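PDB 3GOX: restriction endonuclease Hpy99I from Helicobacter pylori, which cleaves DNA at a pseudopalindromic target sequence as a zinc-containing type II restriction endonuclease of the beta-beta-alpha-Me class. Local coordinates for the interface of chains A and B. Sequence-based numbering; all coordinates share one arbitrary frame. Chains: chain A/B, Restriction endonuclease Hpy99I.

The interface of chains A and B. Residues chain A 142, 174, 177-178; chain B 181, 187, 191, 194.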
# COMPACT_ATOMS: atom_id res chain seq x y z
N ILE A 142 -6.54 -0.01 -13.87
CA ILE A 142 -5.62 1.03 -13.43
C ILE A 142 -4.19 0.62 -13.76
O ILE A 142 -3.56 1.20 -14.65
CB ILE A 142 -5.80 1.37 -11.94
CG1 ILE A 142 -7.23 1.88 -11.69
CG2 ILE A 142 -4.76 2.43 -11.50
CD1 ILE A 142 -7.54 2.21 -10.26
N CYS A 174 -4.00 -1.80 -6.23
CA CYS A 174 -4.39 -0.46 -6.69
C CYS A 174 -5.31 0.23 -5.70
O CYS A 174 -5.16 1.42 -5.44
CB CYS A 174 -5.06 -0.53 -8.06
SG CYS A 174 -3.84 -0.76 -9.39
N GLY A 177 -3.48 1.53 -2.87
CA GLY A 177 -2.70 2.66 -3.35
C GLY A 177 -3.51 3.95 -3.44
O GLY A 177 -3.03 5.03 -3.05
N LEU A 178 -4.74 3.87 -3.96
CA LEU A 178 -5.63 5.04 -3.99
C LEU A 178 -5.75 5.64 -2.60
O LEU A 178 -5.71 6.86 -2.45
CB LEU A 178 -7.04 4.65 -4.47
CG LEU A 178 -7.18 4.08 -5.89
CD1 LEU A 178 -8.64 3.79 -6.22
CD2 LEU A 178 -6.59 4.99 -6.88
N PHE B 181 1.99 1.78 -8.27
CA PHE B 181 1.84 2.39 -9.59
C PHE B 181 3.16 2.42 -10.36
O PHE B 181 3.33 3.18 -11.30
CB PHE B 181 1.18 3.75 -9.43
CG PHE B 181 -0.11 3.67 -8.67
CD1 PHE B 181 -1.13 2.86 -9.14
CD2 PHE B 181 -0.28 4.32 -7.46
CE1 PHE B 181 -2.31 2.70 -8.42
CE2 PHE B 181 -1.46 4.20 -6.75
CZ PHE B 181 -2.48 3.39 -7.23
N PHE B 187 0.79 5.52 -14.98
CA PHE B 187 -0.25 4.89 -14.19
C PHE B 187 -0.85 5.86 -13.20
O PHE B 187 -2.01 5.71 -12.82
CB PHE B 187 0.29 3.62 -13.52
CG PHE B 187 0.69 2.58 -14.52
CD1 PHE B 187 -0.26 1.95 -15.31
CD2 PHE B 187 2.03 2.26 -14.71
CE1 PHE B 187 0.10 1.02 -16.26
CE2 PHE B 187 2.40 1.32 -15.68
CZ PHE B 187 1.44 0.70 -16.44
N VAL B 191 -4.77 6.79 -12.78
CA VAL B 191 -5.49 6.93 -11.52
C VAL B 191 -6.31 8.22 -11.52
O VAL B 191 -7.47 8.22 -11.11
CB VAL B 191 -4.53 6.93 -10.31
CG1 VAL B 191 -5.29 7.22 -9.03
CG2 VAL B 191 -3.79 5.60 -10.19
N TYR B 194 -9.39 8.01 -13.79
CA TYR B 194 -10.32 7.07 -13.18
C TYR B 194 -11.12 7.74 -12.06
O TYR B 194 -12.35 7.63 -12.01
CB TYR B 194 -9.53 5.87 -12.68
CG TYR B 194 -10.29 4.87 -11.83
CD1 TYR B 194 -10.94 3.80 -12.40
CD2 TYR B 194 -10.30 4.97 -10.45
CE1 TYR B 194 -11.61 2.86 -11.63
CE2 TYR B 194 -10.96 4.05 -9.67
CZ TYR B 194 -11.63 2.99 -10.26
OH TYR B 194 -12.29 2.07 -9.49
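The side chain of A:Ile142 packs against B:Tyr194, B:Val191 and B:Phe181. It lies in the loop between A:Cys140 and A:Cys143, which both bind zinc.

The aromatic contact is a CH-pi one. The delta methyl CD1 of A:Ile142 sits over the middle of one face of the B:Tyr194 phenol ring, 3.9 Å from the ring centroid. The CG1-CD1 bond runs nearly parallel to the ring, and the methyl lies along the face without pointing into it. A chi1 of 171° carries the phenol ring to this methyl.

Aliphatic contacts fill the middle. The branch methyl CG2 of A:Ile142 touches CG2 of B:Val191 at 3.6 Å. The other methyl of this valine, CG1, packs against CD2 of A:Leu178 at 3.4 Å, which is tight for two carbons. The two side chains run antiparallel, one beside the other. With chi1 at 174°, B:Val191 turns CG1 to the leucine and CG2 to the isoleucine. Its CG2 also lies over the rim of one face of the B:Phe181 ring, within chain B.

The B:Phe181 ring enters between the A:Ile142 loop and helix 172-180 of chain A. Its CE1 is 3.9 Å from SG of A:Cys174, a zinc ligand, and also touches CG2 of A:Ile142. Its CE2 lies 3.9 Å from CA of A:Gly177, which sits off the ring plane. The glycine has no side chain, and CE2 and CZ rest against the helix backbone.

Ring carbons also meet backbone carbonyls. CD1 of B:Phe187 is 3.4 Å from O of A:Ile142. CZ of B:Phe181 is 3.8 Å from O of A:Cys174.

The patch is a mainly apolar part of the two-fold interface, with a twin where the chains are exchanged. It packs helix 185-197 of one subunit against the cysteine-rich zinc site of the other. This probably helps to hold the dimer together and to steady the zinc-bound loop.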